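Long-range contact in CD8 alpha antigen (Sus scrofa, PDB 5EDX), which forms a homodimer of immunoglobulin V-set domains and, as the CD8 co-receptor of T cells, probably binds MHC class I molecules: residues 12-17 with 80-86. Residue numbers count along the deposited sequence, not the author numbering.
Sequences ASLGET and ILHRFRE
Two backbone hydrogen bonds join F84 to the turn: G15 N donates to F84 O (2.9 Å) and F84 N donates to E16 O (2.8 Å). T17, with chi1 in the m well, directs OG1 to H82 O at 2.9 Å. A water donates to both G15 O (2.6 Å) and H82 O (2.7 Å), bridging them. The 12-17 segment is bent by a type II beta turn from S13 to E16, in which E16 N reaches S13 O at 3.1 Å; the E16 side chain, extended (chi1 and chi2 t), reaches across the turn, OE1 accepting from S13 N at 3.1 Å. G15 takes the left-handed third position (phi 87°, psi -7°), its CA 4.2 Å from that of R83. CA-H...O contacts join L14 CA to F84 O at 3.5 Å and T17 CA to L81 O at 3.3 Å. F84 (chi1 t) points its CA-to-CB bond toward 12-17, CB 3.7 Å from S13 O, and A12 CB lies over one face of its ring, 4.0 Å from the centroid, a CH-pi contact. L14 CD2 packs 3.5 Å from E86 N. The contact ties the A'-B turn to the E-F loop at one end of the V-set sandwich, where F84 also meets Q89 and L112, A12 pairs with F111 of strand 101-111, and the L81-V18 hydrogen bond ends the pairing of strands 76-81 and 18-24.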
ATOM      1  N   ALA A  12       2.711 -20.492  10.968  1.00 18.51           N
ATOM      2  CA  ALA A  12       2.215 -20.385  12.335  1.00 18.66           C
ATOM      3  C   ALA A  12       0.970 -21.232  12.506  1.00 21.32           C
ATOM      4  O   ALA A  12       0.137 -21.299  11.610  1.00 21.70           O
ATOM      5  CB  ALA A  12       1.906 -18.938  12.669  1.00 19.92           C
ATOM      6  N   SER A  13       0.836 -21.872  13.663  1.00 18.81           N
ATOM      7  CA  SER A  13      -0.369 -22.643  13.952  1.00 21.23           C
ATOM      8  C   SER A  13      -1.336 -21.781  14.750  1.00 15.36           C
ATOM      9  O   SER A  13      -0.944 -20.748  15.304  1.00 16.33           O
ATOM     10  CB  SER A  13      -0.025 -23.932  14.703  1.00 25.66           C
ATOM     11  OG  SER A  13       0.697 -23.653  15.887  1.00 37.99           O
ATOM     12  N   LEU A  14      -2.601 -22.186  14.801  1.00 14.90           N
ATOM     13  CA  LEU A  14      -3.602 -21.415  15.527  1.00 16.73           C
ATOM     14  C   LEU A  14      -3.177 -21.191  16.976  1.00 18.68           C
ATOM     15  O   LEU A  14      -2.715 -22.121  17.646  1.00 16.74           O
ATOM     16  CB  LEU A  14      -4.966 -22.116  15.477  1.00 19.28           C
ATOM     17  CG  LEU A  14      -5.653 -22.217  14.116  1.00 18.18           C
ATOM     18  CD1 LEU A  14      -6.936 -23.042  14.240  1.00 17.93           C
ATOM     19  CD2 LEU A  14      -5.954 -20.841  13.553  1.00 16.82           C
ATOM     20  N   GLY A  15      -3.315 -19.952  17.445  1.00 16.09           N
ATOM     21  CA  GLY A  15      -3.029 -19.620  18.830  1.00 17.46           C
ATOM     22  C   GLY A  15      -1.583 -19.263  19.122  1.00 18.77           C
ATOM     23  O   GLY A  15      -1.257 -18.837  20.230  1.00 20.99           O
ATOM     24  N   GLU A  16      -0.712 -19.434  18.133  1.00 16.74           N
ATOM     25  CA  GLU A  16       0.711 -19.145  18.296  1.00 19.81           C
ATOM     26  C   GLU A  16       0.980 -17.643  18.282  1.00 18.42           C
ATOM     27  O   GLU A  16       0.210 -16.869  17.719  1.00 16.11           O
ATOM     28  CB  GLU A  16       1.516 -19.823  17.185  1.00 20.18           C
ATOM     29  CG  GLU A  16       3.006 -19.516  17.219  1.00 29.77           C
ATOM     30  CD  GLU A  16       3.770 -20.180  16.089  1.00 43.85           C
ATOM     31  OE1 GLU A  16       3.220 -21.119  15.468  1.00 37.48           O
ATOM     32  OE2 GLU A  16       4.922 -19.763  15.829  1.00 41.71           O
ATOM     33  N   THR A  17       2.076 -17.236  18.910  1.00 14.27           N
ATOM     34  CA  THR A  17       2.503 -15.841  18.876  1.00 13.70           C
ATOM     35  C   THR A  17       3.526 -15.665  17.761  1.00 16.80           C
ATOM     36  O   THR A  17       4.537 -16.376  17.723  1.00 17.46           O
ATOM     37  CB  THR A  17       3.120 -15.425  20.221  1.00 15.36           C
ATOM     38  OG1 THR A  17       2.166 -15.652  21.268  1.00 16.16           O
ATOM     39  CG2 THR A  17       3.528 -13.951  20.205  1.00 14.69           C
ATOM     40  N   ILE A  80       3.227  -7.779  16.439  1.00  8.79           N
ATOM     41  CA  ILE A  80       3.047  -9.035  17.143  1.00  9.40           C
ATOM     42  C   ILE A  80       1.633  -9.547  16.929  1.00  8.73           C
ATOM     43  O   ILE A  80       0.668  -8.863  17.245  1.00 10.76           O
ATOM     44  CB  ILE A  80       3.303  -8.885  18.651  1.00 10.24           C
ATOM     45  CG1 ILE A  80       4.765  -8.501  18.915  1.00 12.27           C
ATOM     46  CG2 ILE A  80       2.968 -10.188  19.367  1.00 13.41           C
ATOM     47  CD1 ILE A  80       5.018  -7.020  18.888  1.00 19.89           C
ATOM     48  N   LEU A  81       1.519 -10.741  16.361  1.00  9.50           N
ATOM     49  CA  LEU A  81       0.236 -11.420  16.260  1.00 11.08           C
ATOM     50  C   LEU A  81       0.192 -12.341  17.476  1.00 11.44           C
ATOM     51  O   LEU A  81       0.847 -13.383  17.502  1.00 12.21           O
ATOM     52  CB  LEU A  81       0.156 -12.219  14.961  1.00 10.93           C
ATOM     53  CG  LEU A  81       0.570 -11.487  13.678  1.00 12.58           C
ATOM     54  CD1 LEU A  81       0.535 -12.436  12.488  1.00 12.66           C
ATOM     55  CD2 LEU A  81      -0.308 -10.266  13.422  1.00 12.70           C
ATOM     56  N   HIS A  82      -0.556 -11.930  18.495  1.00 11.65           N
ATOM     57  CA  HIS A  82      -0.464 -12.553  19.817  1.00 13.56           C
ATOM     58  C   HIS A  82      -1.027 -13.958  19.925  1.00 14.06           C
ATOM     59  O   HIS A  82      -0.514 -14.781  20.690  1.00 17.36           O
ATOM     60  CB  HIS A  82      -1.129 -11.657  20.859  1.00 13.79           C
ATOM     61  CG  HIS A  82      -0.310 -10.459  21.221  1.00 14.02           C
ATOM     62  ND1 HIS A  82      -0.522  -9.217  20.668  1.00 19.80           N
ATOM     63  CD2 HIS A  82       0.738 -10.324  22.067  1.00 11.55           C
ATOM     64  CE1 HIS A  82       0.356  -8.360  21.167  1.00 13.08           C
ATOM     65  NE2 HIS A  82       1.132  -9.010  22.015  1.00 20.28           N
ATOM     66  N   ARG A  83      -2.092 -14.222  19.180  1.00 12.85           N
ATOM     67  CA  ARG A  83      -2.824 -15.469  19.308  1.00 14.22           C
ATOM     68  C   ARG A  83      -3.372 -15.779  17.926  1.00 12.32           C
ATOM     69  O   ARG A  83      -4.541 -15.526  17.629  1.00 13.16           O
ATOM     70  CB  ARG A  83      -3.965 -15.286  20.319  1.00 20.25           C
ATOM     71  CG  ARG A  83      -4.246 -16.494  21.197  1.00 29.04           C
ATOM     72  CD  ARG A  83      -5.181 -16.126  22.349  1.00 18.71           C
ATOM     73  NE  ARG A  83      -4.466 -15.896  23.602  1.00 18.00           N
ATOM     74  CZ  ARG A  83      -5.030 -15.424  24.710  1.00 16.20           C
ATOM     75  NH1 ARG A  83      -6.322 -15.116  24.723  1.00 16.17           N
ATOM     76  NH2 ARG A  83      -4.307 -15.253  25.807  1.00 17.97           N
ATOM     77  N   PHE A  84      -2.504 -16.326  17.082  1.00 11.77           N
ATOM     78  CA  PHE A  84      -2.719 -16.365  15.638  1.00 12.14           C
ATOM     79  C   PHE A  84      -4.086 -16.924  15.256  1.00 13.24           C
ATOM     80  O   PHE A  84      -4.437 -18.051  15.614  1.00 15.50           O
ATOM     81  CB  PHE A  84      -1.583 -17.148  14.965  1.00 10.80           C
ATOM     82  CG  PHE A  84      -1.571 -17.045  13.464  1.00 10.24           C
ATOM     83  CD1 PHE A  84      -1.228 -15.856  12.843  1.00 13.21           C
ATOM     84  CD2 PHE A  84      -1.871 -18.144  12.677  1.00 13.05           C
ATOM     85  CE1 PHE A  84      -1.208 -15.758  11.469  1.00  9.82           C
ATOM     86  CE2 PHE A  84      -1.847 -18.051  11.292  1.00 15.76           C
ATOM     87  CZ  PHE A  84      -1.522 -16.857  10.689  1.00 12.60           C
ATOM     88  N   ARG A  85      -4.857 -16.119  14.535  1.00 13.68           N
ATOM     89  CA  ARG A  85      -6.181 -16.524  14.080  1.00 12.20           C
ATOM     90  C   ARG A  85      -6.123 -16.987  12.626  1.00 15.24           C
ATOM     91  O   ARG A  85      -5.216 -16.616  11.874  1.00 12.99           O
ATOM     92  CB  ARG A  85      -7.161 -15.359  14.244  1.00 13.10           C
ATOM     93  CG  ARG A  85      -7.294 -14.875  15.693  1.00 14.22           C
ATOM     94  CD  ARG A  85      -7.949 -13.490  15.797  1.00 15.04           C
ATOM     95  NE  ARG A  85      -7.118 -12.441  15.211  1.00 15.20           N
ATOM     96  CZ  ARG A  85      -7.431 -11.148  15.197  1.00 17.18           C
ATOM     97  NH1 ARG A  85      -8.560 -10.723  15.750  1.00 15.45           N
ATOM     98  NH2 ARG A  85      -6.616 -10.274  14.629  1.00 16.12           N
ATOM     99  N   GLU A  86      -7.091 -17.802  12.224  1.00 11.53           N
ATOM    100  CA  GLU A  86      -7.135 -18.285  10.851  1.00 12.06           C
ATOM    101  C   GLU A  86      -7.168 -17.103   9.887  1.00 16.83           C
ATOM    102  O   GLU A  86      -6.515 -17.113   8.839  1.00 14.09           O
ATOM    103  CB  GLU A  86      -8.365 -19.171  10.656  1.00 12.40           C
ATOM    104  CG  GLU A  86      -8.435 -19.817   9.288  1.00 16.30           C
ATOM    105  CD  GLU A  86      -9.447 -20.940   9.236  1.00 27.36           C
ATOM    106  OE1 GLU A  86     -10.188 -21.118  10.226  1.00 18.33           O
ATOM    107  OE2 GLU A  86      -9.501 -21.647   8.209  1.00 24.95           O
TER
HETATM  108  O   HOH W   1      -1.278 -16.968  22.008  1.00 40.16           O